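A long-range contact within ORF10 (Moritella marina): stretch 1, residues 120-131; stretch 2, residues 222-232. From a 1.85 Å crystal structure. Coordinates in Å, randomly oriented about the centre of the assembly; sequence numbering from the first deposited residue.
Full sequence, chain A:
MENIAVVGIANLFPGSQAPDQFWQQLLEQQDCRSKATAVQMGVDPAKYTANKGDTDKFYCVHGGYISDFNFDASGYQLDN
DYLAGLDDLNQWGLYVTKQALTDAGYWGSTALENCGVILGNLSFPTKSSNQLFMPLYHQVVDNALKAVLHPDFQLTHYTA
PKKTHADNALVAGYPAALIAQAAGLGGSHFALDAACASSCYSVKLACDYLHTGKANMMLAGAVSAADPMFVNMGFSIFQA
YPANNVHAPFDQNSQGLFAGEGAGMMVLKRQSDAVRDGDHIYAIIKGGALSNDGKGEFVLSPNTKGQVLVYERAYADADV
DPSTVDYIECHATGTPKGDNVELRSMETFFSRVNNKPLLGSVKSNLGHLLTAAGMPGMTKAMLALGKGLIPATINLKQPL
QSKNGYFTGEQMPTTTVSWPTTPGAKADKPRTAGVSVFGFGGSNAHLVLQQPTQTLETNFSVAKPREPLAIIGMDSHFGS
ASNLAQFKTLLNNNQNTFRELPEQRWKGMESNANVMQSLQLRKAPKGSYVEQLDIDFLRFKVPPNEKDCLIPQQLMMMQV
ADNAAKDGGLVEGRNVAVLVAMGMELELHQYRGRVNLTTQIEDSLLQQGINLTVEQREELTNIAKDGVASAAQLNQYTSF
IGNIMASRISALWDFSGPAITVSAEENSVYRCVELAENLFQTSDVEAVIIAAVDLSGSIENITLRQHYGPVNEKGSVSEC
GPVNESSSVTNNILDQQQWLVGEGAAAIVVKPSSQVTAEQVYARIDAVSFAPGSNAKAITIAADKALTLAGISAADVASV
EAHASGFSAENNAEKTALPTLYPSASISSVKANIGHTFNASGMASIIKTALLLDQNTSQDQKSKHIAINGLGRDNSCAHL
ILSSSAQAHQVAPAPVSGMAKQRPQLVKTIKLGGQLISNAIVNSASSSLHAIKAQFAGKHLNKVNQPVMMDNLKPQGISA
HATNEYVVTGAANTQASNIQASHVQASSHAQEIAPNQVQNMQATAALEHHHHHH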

# COMPACT_ATOMS: atom_id res chain seq x y z
N GLY A 120 3.91 0.32 7.48
CA GLY A 120 3.99 -0.59 6.34
C GLY A 120 2.71 -1.42 6.24
O GLY A 120 2.17 -1.88 7.25
N ASN A 121 2.23 -1.62 5.00
CA ASN A 121 0.92 -2.26 4.84
C ASN A 121 0.78 -2.81 3.42
O ASN A 121 1.30 -2.23 2.47
CB ASN A 121 -0.20 -1.25 5.14
CG ASN A 121 -1.57 -1.89 5.20
OD1 ASN A 121 -1.71 -3.09 5.41
ND2 ASN A 121 -2.60 -1.07 4.98
N LEU A 122 0.07 -3.94 3.30
CA LEU A 122 -0.24 -4.55 2.00
C LEU A 122 -1.44 -3.86 1.36
O LEU A 122 -2.41 -3.52 2.04
CB LEU A 122 -0.57 -6.04 2.17
CG LEU A 122 0.60 -6.95 2.51
CD1 LEU A 122 0.13 -8.31 3.07
CD2 LEU A 122 1.48 -7.14 1.28
N SER A 123 -1.40 -3.69 0.04
CA SER A 123 -2.56 -3.20 -0.71
C SER A 123 -3.40 -4.34 -1.25
O SER A 123 -3.78 -4.31 -2.42
CB SER A 123 -2.09 -2.28 -1.84
OG SER A 123 -1.56 -1.08 -1.31
N PHE A 124 -3.67 -5.37 -0.43
CA PHE A 124 -4.42 -6.55 -0.84
C PHE A 124 -5.82 -6.55 -0.23
O PHE A 124 -6.02 -5.98 0.84
CB PHE A 124 -3.74 -7.83 -0.36
CG PHE A 124 -2.48 -8.20 -1.08
CD1 PHE A 124 -2.07 -7.55 -2.22
CD2 PHE A 124 -1.71 -9.24 -0.58
CE1 PHE A 124 -0.91 -7.93 -2.87
CE2 PHE A 124 -0.54 -9.64 -1.22
CZ PHE A 124 -0.15 -8.98 -2.37
N PRO A 125 -6.77 -7.26 -0.83
CA PRO A 125 -8.06 -7.49 -0.17
C PRO A 125 -7.86 -8.04 1.23
O PRO A 125 -6.92 -8.80 1.48
CB PRO A 125 -8.76 -8.51 -1.07
CG PRO A 125 -8.15 -8.24 -2.48
CD PRO A 125 -6.70 -7.84 -2.19
N THR A 126 -8.77 -7.69 2.13
CA THR A 126 -8.78 -8.24 3.48
C THR A 126 -10.00 -9.13 3.65
O THR A 126 -10.89 -9.19 2.79
CB THR A 126 -8.78 -7.15 4.55
OG1 THR A 126 -10.03 -6.45 4.51
CG2 THR A 126 -7.60 -6.16 4.37
N LYS A 127 -10.07 -9.81 4.80
CA LYS A 127 -11.23 -10.67 5.02
C LYS A 127 -12.51 -9.84 5.09
O LYS A 127 -13.56 -10.31 4.64
CB LYS A 127 -11.03 -11.49 6.30
CG LYS A 127 -9.80 -12.40 6.25
CD LYS A 127 -9.76 -13.34 7.49
CE LYS A 127 -9.52 -12.52 8.77
NZ LYS A 127 -8.17 -11.83 8.83
N SER A 128 -12.41 -8.58 5.54
CA SER A 128 -13.59 -7.72 5.62
C SER A 128 -13.89 -7.01 4.30
O SER A 128 -15.06 -6.84 3.95
CB SER A 128 -13.42 -6.68 6.73
OG SER A 128 -13.25 -7.33 7.99
N SER A 129 -12.86 -6.54 3.58
CA SER A 129 -13.16 -5.80 2.34
C SER A 129 -13.90 -6.68 1.33
O SER A 129 -14.76 -6.18 0.58
CB SER A 129 -11.88 -5.20 1.75
OG SER A 129 -11.01 -6.17 1.18
N ASN A 130 -13.61 -7.99 1.32
CA ASN A 130 -14.33 -8.94 0.47
C ASN A 130 -15.84 -8.81 0.63
O ASN A 130 -16.59 -8.89 -0.36
CB ASN A 130 -13.94 -10.39 0.81
CG ASN A 130 -12.55 -10.77 0.36
OD1 ASN A 130 -11.94 -10.14 -0.50
ND2 ASN A 130 -12.04 -11.85 0.96
N GLN A 131 -16.31 -8.60 1.86
CA GLN A 131 -17.75 -8.59 2.11
C GLN A 131 -18.44 -7.45 1.38
O GLN A 131 -19.64 -7.54 1.08
CB GLN A 131 -18.04 -8.48 3.62
CG GLN A 131 -17.58 -9.65 4.47
CD GLN A 131 -18.63 -10.75 4.57
OE1 GLN A 131 -19.71 -10.65 3.98
NE2 GLN A 131 -18.32 -11.81 5.31
N ALA A 222 4.37 -1.88 11.10
CA ALA A 222 3.77 -2.49 9.92
C ALA A 222 2.72 -3.50 10.33
O ALA A 222 2.70 -3.97 11.47
CB ALA A 222 4.83 -3.17 9.04
N VAL A 223 1.87 -3.85 9.38
CA VAL A 223 0.79 -4.81 9.58
C VAL A 223 0.68 -5.61 8.29
O VAL A 223 0.89 -5.07 7.19
CB VAL A 223 -0.54 -4.12 9.97
CG1 VAL A 223 -0.99 -3.16 8.87
CG2 VAL A 223 -1.64 -5.15 10.24
N SER A 224 0.46 -6.91 8.44
CA SER A 224 0.22 -7.85 7.35
C SER A 224 -1.05 -8.60 7.75
O SER A 224 -1.00 -9.48 8.61
CB SER A 224 1.42 -8.79 7.17
OG SER A 224 1.09 -9.94 6.42
N ALA A 225 -2.18 -8.23 7.14
CA ALA A 225 -3.47 -8.86 7.46
C ALA A 225 -4.33 -8.99 6.21
O ALA A 225 -5.56 -8.77 6.24
CB ALA A 225 -4.23 -8.07 8.53
N ALA A 226 -3.71 -9.31 5.09
CA ALA A 226 -4.45 -9.58 3.87
C ALA A 226 -5.25 -10.88 3.99
O ALA A 226 -4.94 -11.76 4.80
CB ALA A 226 -3.49 -9.68 2.69
N ASP A 227 -6.27 -11.00 3.14
CA ASP A 227 -7.04 -12.23 3.00
C ASP A 227 -6.07 -13.38 2.74
O ASP A 227 -5.40 -13.42 1.70
CB ASP A 227 -8.05 -12.08 1.85
CG ASP A 227 -8.83 -13.36 1.56
OD1 ASP A 227 -8.67 -14.36 2.30
OD2 ASP A 227 -9.61 -13.37 0.58
N PRO A 228 -5.96 -14.32 3.68
CA PRO A 228 -5.03 -15.45 3.48
C PRO A 228 -5.25 -16.23 2.20
O PRO A 228 -4.28 -16.77 1.64
CB PRO A 228 -5.27 -16.32 4.73
CG PRO A 228 -5.75 -15.33 5.78
CD PRO A 228 -6.61 -14.34 5.00
N MET A 229 -6.50 -16.32 1.70
CA MET A 229 -6.71 -17.02 0.44
C MET A 229 -6.04 -16.29 -0.71
O MET A 229 -5.44 -16.92 -1.60
CB MET A 229 -8.20 -17.20 0.16
CG MET A 229 -8.45 -17.92 -1.17
SD MET A 229 -10.18 -17.96 -1.67
CE MET A 229 -10.82 -19.03 -0.39
N PHE A 230 -6.10 -14.95 -0.70
CA PHE A 230 -5.44 -14.16 -1.72
C PHE A 230 -3.93 -14.32 -1.65
O PHE A 230 -3.26 -14.47 -2.68
CB PHE A 230 -5.81 -12.68 -1.55
CG PHE A 230 -5.38 -11.79 -2.69
CD1 PHE A 230 -4.13 -11.19 -2.68
CD2 PHE A 230 -6.24 -11.54 -3.75
CE1 PHE A 230 -3.72 -10.36 -3.73
CE2 PHE A 230 -5.86 -10.71 -4.80
CZ PHE A 230 -4.59 -10.12 -4.79
N VAL A 231 -3.38 -14.34 -0.42
CA VAL A 231 -1.94 -14.50 -0.22
C VAL A 231 -1.47 -15.87 -0.69
O VAL A 231 -0.44 -16.02 -1.37
CB VAL A 231 -1.59 -14.27 1.26
CG1 VAL A 231 -0.14 -14.67 1.52
CG2 VAL A 231 -1.84 -12.81 1.63
N ASN A 232 -2.19 -16.91 -0.28
CA ASN A 232 -1.70 -18.25 -0.53
C ASN A 232 -1.88 -18.66 -1.99
O ASN A 232 -1.07 -19.41 -2.53
CB ASN A 232 -2.40 -19.24 0.41
CG ASN A 232 -1.85 -19.18 1.83
OD1 ASN A 232 -1.41 -18.11 2.31
ND2 ASN A 232 -1.83 -20.33 2.50
O HOH W 1 -2.31 -5.99 5.35
O HOH W 2 -8.04 -9.56 6.98
O HOH W 3 -9.84 -11.69 -1.64

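The stretches meet at one parallel beta bridge, Gly-120 with Ala-222, and each later leads into a helix. At the bridge the backbone N of Val-223 donates to Gly-120 O at 2.9 Å. Gly-120 O also receives a CA-H...O contact from Ala-222 CA at 3.2 Å.

Beyond the bridge, direct pairing gives way to water. Water 1 donates to Asn-121 OD1 (3.0 Å) and accepts from Ala-225 N (2.9 Å), so it satisfies a backbone donor across a gap. Asn-121 ND2 is bonded elsewhere in the structure. Water 2 donates to Ala-225 O (2.7 Å) and accepts from both Lys-127 N (3.0 Å) and Lys-127 NZ (2.9 Å).

The backbones meet again at Asp-227. Asp-227 N donates to Pro-125 O at 2.8 Å, and the N-H...O angle of 178° is almost straight. The carboxylate of Asp-227 serves both stretches. Asp-227 OD1 caps its own helix by accepting from Met-229 N at 3.0 Å. Asp-227 OD2 accepts from Asn-130 ND2 at 2.9 Å. Water 3 donates to Asp-227 OD2 and to Asn-130 OD1, each at 2.8 Å, so this amide and carboxylate are joined both directly and through water.

Thr-126 and Ser-129 hold the other turn by a reciprocal pair. Ser-129 N donates to Thr-126 OG1 at 3.0 Å, and Thr-126 N donates to Ser-129 OG at 2.9 Å.

Apolar side chains pack together beside these polar sites. Ala-226 CB lies 3.9 Å from Leu-122 CD1 and 3.6 Å from Phe-124 CB. The edge of Phe-230 points toward the face of Phe-124, with centroids 4.8 Å apart. Pro-125 CD sits over a face of the Phe-230 ring, 3.9 Å from its centroid, in a CH-pi contact.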